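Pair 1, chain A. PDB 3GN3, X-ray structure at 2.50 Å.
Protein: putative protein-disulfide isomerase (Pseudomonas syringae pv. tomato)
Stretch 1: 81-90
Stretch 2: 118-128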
# COMPACT_ATOMS: atom_id res chain seq x y z
N GLU A 81 25.33 -6.48 -15.59
CA GLU A 81 26.37 -7.44 -15.22
C GLU A 81 27.34 -6.85 -14.20
O GLU A 81 27.81 -7.56 -13.31
CB GLU A 81 27.11 -7.97 -16.44
CG GLU A 81 26.21 -8.67 -17.45
CD GLU A 81 25.31 -9.77 -16.85
OE1 GLU A 81 25.70 -10.43 -15.85
OE2 GLU A 81 24.19 -9.98 -17.38
N SER A 82 27.62 -5.55 -14.34
CA SER A 82 28.48 -4.80 -13.40
C SER A 82 27.76 -4.54 -12.09
O SER A 82 28.36 -4.67 -11.02
CB SER A 82 28.95 -3.48 -14.01
OG SER A 82 29.69 -3.74 -15.20
N ALA A 83 26.48 -4.19 -12.17
CA ALA A 83 25.63 -4.12 -10.98
C ALA A 83 25.61 -5.48 -10.27
O ALA A 83 25.77 -5.56 -9.04
CB ALA A 83 24.23 -3.66 -11.34
N LYS A 84 25.45 -6.55 -11.05
CA LYS A 84 25.46 -7.90 -10.50
C LYS A 84 26.82 -8.21 -9.84
O LYS A 84 26.86 -8.75 -8.72
CB LYS A 84 25.09 -8.92 -11.57
CG LYS A 84 24.96 -10.34 -11.05
CD LYS A 84 25.12 -11.35 -12.20
CE LYS A 84 25.28 -12.78 -11.67
NZ LYS A 84 26.01 -13.63 -12.65
N ALA A 85 27.91 -7.84 -10.50
CA ALA A 85 29.24 -7.92 -9.90
C ALA A 85 29.30 -7.23 -8.53
O ALA A 85 29.79 -7.83 -7.54
CB ALA A 85 30.27 -7.34 -10.84
N VAL A 86 28.78 -6.00 -8.44
CA VAL A 86 28.75 -5.27 -7.16
C VAL A 86 27.90 -5.98 -6.09
O VAL A 86 28.35 -6.12 -4.94
CB VAL A 86 28.33 -3.75 -7.30
CG1 VAL A 86 28.08 -3.13 -5.90
CG2 VAL A 86 29.39 -2.95 -8.08
N MET A 87 26.69 -6.42 -6.46
CA MET A 87 25.83 -7.21 -5.53
C MET A 87 26.55 -8.47 -5.05
O MET A 87 26.58 -8.75 -3.85
CB MET A 87 24.45 -7.54 -6.13
CG MET A 87 23.57 -6.32 -6.33
SD MET A 87 21.84 -6.71 -6.62
CE MET A 87 21.66 -6.45 -8.32
N THR A 88 27.19 -9.19 -5.98
CA THR A 88 27.98 -10.38 -5.64
C THR A 88 29.11 -10.07 -4.67
O THR A 88 29.33 -10.81 -3.71
CB THR A 88 28.58 -11.06 -6.89
OG1 THR A 88 27.54 -11.35 -7.84
CG2 THR A 88 29.32 -12.36 -6.50
N ALA A 89 29.84 -8.98 -4.91
CA ALA A 89 30.96 -8.62 -4.02
C ALA A 89 30.46 -8.29 -2.60
O ALA A 89 31.07 -8.71 -1.60
CB ALA A 89 31.79 -7.48 -4.60
N VAL A 90 29.34 -7.55 -2.52
CA VAL A 90 28.74 -7.22 -1.22
C VAL A 90 28.22 -8.51 -0.55
O VAL A 90 28.55 -8.81 0.60
CB VAL A 90 27.62 -6.13 -1.34
CG1 VAL A 90 26.87 -5.94 -0.03
CG2 VAL A 90 28.23 -4.80 -1.79
N ARG A 118 36.05 -0.23 -0.81
CA ARG A 118 35.85 -1.64 -0.46
C ARG A 118 35.10 -2.44 -1.54
O ARG A 118 35.51 -3.54 -1.94
CB ARG A 118 35.11 -1.73 0.87
CG ARG A 118 35.14 -3.09 1.52
CD ARG A 118 35.96 -3.05 2.76
NE ARG A 118 35.16 -3.02 3.98
CZ ARG A 118 34.99 -1.96 4.76
NH1 ARG A 118 35.52 -0.80 4.45
NH2 ARG A 118 34.26 -2.06 5.86
N ILE A 119 33.99 -1.89 -2.03
CA ILE A 119 33.24 -2.50 -3.12
C ILE A 119 34.06 -2.49 -4.41
O ILE A 119 34.01 -3.45 -5.21
CB ILE A 119 31.89 -1.79 -3.33
CG1 ILE A 119 31.01 -1.94 -2.08
CG2 ILE A 119 31.21 -2.29 -4.61
CD1 ILE A 119 29.70 -1.19 -2.16
N GLU A 120 34.81 -1.42 -4.64
CA GLU A 120 35.70 -1.35 -5.79
C GLU A 120 36.74 -2.46 -5.78
O GLU A 120 36.88 -3.17 -6.78
CB GLU A 120 36.36 0.02 -5.88
CG GLU A 120 35.46 1.07 -6.50
CD GLU A 120 36.04 2.45 -6.38
OE1 GLU A 120 35.67 3.32 -7.19
OE2 GLU A 120 36.88 2.64 -5.46
N ARG A 121 37.42 -2.64 -4.65
CA ARG A 121 38.38 -3.72 -4.45
C ARG A 121 37.80 -5.07 -4.86
O ARG A 121 38.31 -5.74 -5.78
CB ARG A 121 38.74 -3.83 -2.97
CG ARG A 121 40.21 -3.81 -2.69
CD ARG A 121 40.56 -2.45 -2.14
NE ARG A 121 40.04 -2.31 -0.78
CZ ARG A 121 39.97 -1.17 -0.09
NH1 ARG A 121 40.38 -0.02 -0.63
NH2 ARG A 121 39.48 -1.19 1.14
N TYR A 122 36.71 -5.43 -4.18
CA TYR A 122 36.09 -6.73 -4.24
C TYR A 122 35.41 -7.04 -5.56
O TYR A 122 35.36 -8.20 -5.97
CB TYR A 122 35.06 -6.82 -3.13
CG TYR A 122 35.62 -7.00 -1.74
CD1 TYR A 122 36.86 -7.60 -1.54
CD2 TYR A 122 34.88 -6.61 -0.63
CE1 TYR A 122 37.35 -7.80 -0.28
CE2 TYR A 122 35.36 -6.80 0.64
CZ TYR A 122 36.59 -7.39 0.80
OH TYR A 122 37.07 -7.56 2.07
N SER A 123 34.88 -6.01 -6.22
CA SER A 123 34.24 -6.22 -7.51
C SER A 123 35.23 -5.99 -8.66
O SER A 123 34.94 -6.34 -9.81
CB SER A 123 33.01 -5.32 -7.68
OG SER A 123 33.38 -3.97 -7.91
N GLY A 124 36.36 -5.35 -8.36
CA GLY A 124 37.28 -4.87 -9.39
C GLY A 124 36.66 -3.87 -10.37
O GLY A 124 37.02 -3.84 -11.55
N LEU A 125 35.72 -3.06 -9.89
CA LEU A 125 35.13 -2.01 -10.74
C LEU A 125 35.44 -0.63 -10.17
O LEU A 125 35.60 -0.46 -8.96
CB LEU A 125 33.62 -2.18 -10.87
CG LEU A 125 33.03 -3.28 -11.73
CD1 LEU A 125 31.52 -3.42 -11.43
CD2 LEU A 125 33.25 -3.01 -13.20
N ALA A 126 35.53 0.36 -11.06
CA ALA A 126 35.77 1.74 -10.66
C ALA A 126 34.39 2.40 -10.56
O ALA A 126 33.66 2.49 -11.55
CB ALA A 126 36.65 2.43 -11.67
N LEU A 127 34.04 2.86 -9.36
CA LEU A 127 32.66 3.30 -9.10
C LEU A 127 32.52 4.76 -8.70
O LEU A 127 31.52 5.40 -9.06
CB LEU A 127 32.01 2.41 -8.04
CG LEU A 127 31.85 0.94 -8.42
CD1 LEU A 127 31.53 0.12 -7.19
CD2 LEU A 127 30.80 0.75 -9.52
N ALA A 128 33.52 5.27 -7.96
CA ALA A 128 33.51 6.63 -7.42
C ALA A 128 32.98 7.65 -8.40
O ALA A 128 32.03 8.38 -8.09
CB ALA A 128 34.90 7.04 -6.91

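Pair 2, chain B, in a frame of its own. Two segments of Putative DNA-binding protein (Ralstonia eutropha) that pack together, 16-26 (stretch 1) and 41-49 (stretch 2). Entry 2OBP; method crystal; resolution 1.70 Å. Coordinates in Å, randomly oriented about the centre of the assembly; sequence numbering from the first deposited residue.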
# COMPACT_ATOMS: atom_id res chain seq x y z
N PRO B 16 -2.33 -10.69 -8.54
CA PRO B 16 -3.40 -10.37 -7.59
C PRO B 16 -2.86 -9.70 -6.32
O PRO B 16 -3.58 -8.97 -5.64
CB PRO B 16 -4.04 -11.72 -7.32
CG PRO B 16 -2.93 -12.72 -7.57
CD PRO B 16 -2.16 -12.15 -8.70
N ALA B 17 -1.61 -9.98 -5.98
CA ALA B 17 -1.01 -9.37 -4.80
C ALA B 17 -0.80 -7.87 -4.97
O ALA B 17 -1.00 -7.09 -4.00
CB ALA B 17 0.31 -10.07 -4.40
N ILE B 18 -0.42 -7.42 -6.16
CA ILE B 18 -0.27 -5.99 -6.39
C ILE B 18 -1.67 -5.30 -6.34
O ILE B 18 -1.85 -4.24 -5.74
CB ILE B 18 0.50 -5.66 -7.68
CG1 ILE B 18 1.95 -6.20 -7.63
CG2 ILE B 18 0.47 -4.14 -7.87
CD1 ILE B 18 2.73 -6.19 -8.93
N VAL B 19 -2.64 -5.91 -7.01
CA VAL B 19 -4.01 -5.40 -6.98
C VAL B 19 -4.54 -5.31 -5.55
O VAL B 19 -5.11 -4.31 -5.18
CB VAL B 19 -4.96 -6.28 -7.84
CG1 VAL B 19 -6.41 -5.83 -7.64
CG2 VAL B 19 -4.53 -6.24 -9.31
N GLU B 20 -4.33 -6.35 -4.74
CA GLU B 20 -4.89 -6.38 -3.40
C GLU B 20 -4.29 -5.29 -2.50
O GLU B 20 -5.00 -4.63 -1.74
CB GLU B 20 -4.73 -7.74 -2.76
CG GLU B 20 -5.65 -7.93 -1.55
CD GLU B 20 -7.14 -7.93 -1.89
OE1 GLU B 20 -7.50 -8.12 -3.08
OE2 GLU B 20 -7.94 -7.71 -0.97
N VAL B 21 -2.98 -5.10 -2.60
CA VAL B 21 -2.33 -4.05 -1.87
C VAL B 21 -2.84 -2.68 -2.31
O VAL B 21 -3.04 -1.80 -1.46
CB VAL B 21 -0.78 -4.16 -1.95
CG1 VAL B 21 -0.09 -2.93 -1.31
CG2 VAL B 21 -0.34 -5.46 -1.27
N LEU B 22 -3.00 -2.43 -3.63
CA LEU B 22 -3.58 -1.17 -4.08
C LEU B 22 -4.98 -0.93 -3.52
O LEU B 22 -5.28 0.18 -3.07
CB LEU B 22 -3.64 -1.13 -5.62
CG LEU B 22 -2.31 -0.86 -6.32
CD1 LEU B 22 -2.52 -1.07 -7.85
CD2 LEU B 22 -1.86 0.55 -6.09
N LEU B 23 -5.80 -1.97 -3.51
CA LEU B 23 -7.14 -1.87 -2.92
C LEU B 23 -7.13 -1.56 -1.43
O LEU B 23 -7.90 -0.73 -0.96
CB LEU B 23 -7.91 -3.16 -3.18
CG LEU B 23 -8.47 -3.32 -4.57
CD1 LEU B 23 -8.96 -4.75 -4.68
CD2 LEU B 23 -9.62 -2.33 -4.77
N VAL B 24 -6.25 -2.23 -0.68
CA VAL B 24 -6.16 -1.99 0.76
C VAL B 24 -5.67 -0.56 1.04
O VAL B 24 -6.21 0.13 1.90
CB VAL B 24 -5.25 -3.04 1.43
CG1 VAL B 24 -4.88 -2.64 2.83
CG2 VAL B 24 -5.93 -4.40 1.40
N LEU B 25 -4.65 -0.11 0.30
CA LEU B 25 -4.11 1.23 0.51
C LEU B 25 -5.12 2.32 0.11
O LEU B 25 -5.21 3.35 0.76
CB LEU B 25 -2.77 1.44 -0.24
CG LEU B 25 -1.60 0.61 0.33
CD1 LEU B 25 -0.35 0.84 -0.51
CD2 LEU B 25 -1.37 0.86 1.83
N ARG B 26 -5.91 2.08 -0.92
CA ARG B 26 -6.96 3.00 -1.25
C ARG B 26 -7.98 3.15 -0.10
O ARG B 26 -8.36 4.27 0.24
CB ARG B 26 -7.65 2.58 -2.54
CG ARG B 26 -9.02 3.25 -2.76
CD ARG B 26 -9.49 3.03 -4.14
NE ARG B 26 -10.89 3.44 -4.40
CZ ARG B 26 -11.36 4.68 -4.28
NH1 ARG B 26 -10.60 5.71 -3.89
NH2 ARG B 26 -12.63 4.92 -4.57
N LYS B 41 -0.73 -4.42 9.53
CA LYS B 41 -2.13 -4.20 9.26
C LYS B 41 -2.45 -4.29 7.77
O LYS B 41 -3.44 -4.93 7.37
CB LYS B 41 -2.55 -2.84 9.81
CG LYS B 41 -4.05 -2.61 9.65
CD LYS B 41 -4.53 -1.33 10.26
CE LYS B 41 -5.98 -1.04 9.87
NZ LYS B 41 -6.51 0.20 10.56
N ILE B 42 -1.59 -3.69 6.95
CA ILE B 42 -1.76 -3.82 5.49
C ILE B 42 -1.68 -5.30 5.08
O ILE B 42 -2.52 -5.78 4.28
CB ILE B 42 -0.69 -2.98 4.74
CG1 ILE B 42 -0.81 -1.48 5.03
CG2 ILE B 42 -0.84 -3.16 3.24
CD1 ILE B 42 0.49 -0.63 4.72
N ALA B 43 -0.68 -6.01 5.60
CA ALA B 43 -0.48 -7.44 5.31
C ALA B 43 -1.68 -8.26 5.74
O ALA B 43 -2.15 -9.15 5.00
CB ALA B 43 0.81 -7.97 5.97
N LYS B 44 -2.19 -7.98 6.94
CA LYS B 44 -3.38 -8.68 7.41
C LYS B 44 -4.59 -8.40 6.53
O LYS B 44 -5.27 -9.33 6.14
CB LYS B 44 -3.68 -8.29 8.86
CG LYS B 44 -4.98 -8.85 9.42
CD LYS B 44 -5.24 -8.34 10.79
CE LYS B 44 -6.61 -8.83 11.29
NZ LYS B 44 -6.54 -9.17 12.70
N ARG B 45 -4.85 -7.14 6.19
CA ARG B 45 -6.07 -6.83 5.44
C ARG B 45 -5.97 -7.29 3.98
O ARG B 45 -7.01 -7.63 3.38
CB ARG B 45 -6.43 -5.34 5.56
CG ARG B 45 -6.68 -4.86 7.03
CD ARG B 45 -8.17 -4.85 7.44
N ALA B 46 -4.75 -7.33 3.42
CA ALA B 46 -4.48 -7.85 2.07
C ALA B 46 -4.37 -9.37 2.02
O ALA B 46 -4.33 -9.98 0.95
CB ALA B 46 -3.18 -7.21 1.50
N GLN B 47 -4.31 -9.99 3.19
CA GLN B 47 -4.12 -11.43 3.33
C GLN B 47 -2.83 -11.93 2.69
O GLN B 47 -2.82 -12.95 2.01
CB GLN B 47 -5.34 -12.18 2.81
CG GLN B 47 -6.61 -11.84 3.60
CD GLN B 47 -7.82 -12.62 3.12
OE1 GLN B 47 -8.54 -12.16 2.24
NE2 GLN B 47 -8.03 -13.79 3.69
N LEU B 48 -1.75 -11.22 2.92
CA LEU B 48 -0.45 -11.51 2.34
C LEU B 48 0.54 -11.72 3.47
O LEU B 48 0.48 -11.02 4.47
CB LEU B 48 0.04 -10.33 1.48
CG LEU B 48 -0.74 -10.06 0.21
CD1 LEU B 48 -0.17 -8.83 -0.52
CD2 LEU B 48 -0.74 -11.27 -0.74
N PRO B 49 1.46 -12.68 3.31
CA PRO B 49 2.61 -12.74 4.20
C PRO B 49 3.43 -11.45 4.11
O PRO B 49 3.45 -10.80 3.04
CB PRO B 49 3.44 -13.89 3.64
CG PRO B 49 2.57 -14.62 2.69
CD PRO B 49 1.51 -13.69 2.23
O HOH W 1 -7.93 -9.24 1.31

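In both pairs a helix packs against the last turns of a second helix and the extended segment that follows it. The axes approach to 8.7 Å at 103° in pair 1 and to 9.4 Å at 116° in pair 2, and the central 14 residues superpose with an RMSD of 0.6 Å. After the second helix, G124(A) and Q47(B), which coincide, both take a positive phi, and the next residue, L125(A) or L48(B), points its side chain back toward the first helix. Positive phi favours glycine, yet pair 2 adopts it with glutamine, within a Schellman motif.

The returning leucine is common to both pairs. Both leucines have chi1 m and chi2 t, and each meets a valine in the t rotamer: V86(A) CG2 lies 4.0 Å from L125(A) CD1, and V21(B) CG2 lies 3.5 Å from L48(B) CD1. One turn earlier the leucine covers a small residue, S82(A) in pair 1, with CB 3.6 Å from L125(A) CD1, and A17(B) in pair 2, with CB 4.0 Å from L48(B) CD2. At the other end, I119(A) and I42(B) match and share the m, t rotamer. The end of I119(A) packs on V90(A), CD1 to CG2 3.9 Å, while that of I42(B) packs on the matching L25(B), CD1 to CD2 3.7 Å.

The centre is filled differently. The CA atoms of A89(A) and S123(A) are 5.4 Å apart, and A89(A) CB lies 3.6 Å from Y122(A) CB and 3.8 Å from S123(A) N. In pair 2 the matching position holds the larger V24(B), which contacts A46(B), CG2 to CB 3.9 Å. The isoleucine's neighbour changes as well: I119(A) CG2 meets V86(A) CG1 at 3.5 Å, whereas I42(B) CG2 lies 4.1 Å from V24(B) CG1.

Polar groups are accommodated without a direct hydrogen bond across pair 1. The S123(A) hydroxyl instead turns into its own helix, OG donating to I119(A) O at 2.8 Å; S123(A) CB lies 4.0 Å from A89(A) CB. In pair 2 the position of A85(A) is taken by E20(B), whose CG rests 3.5 Å from A46(B) O. Its carboxylate is linked to the second helix through water 1, which lies 2.7 Å from E20(B) OE2 and 2.8 Å from R45(B) O. The buried areas are nonetheless similar, 379 and 387 Å².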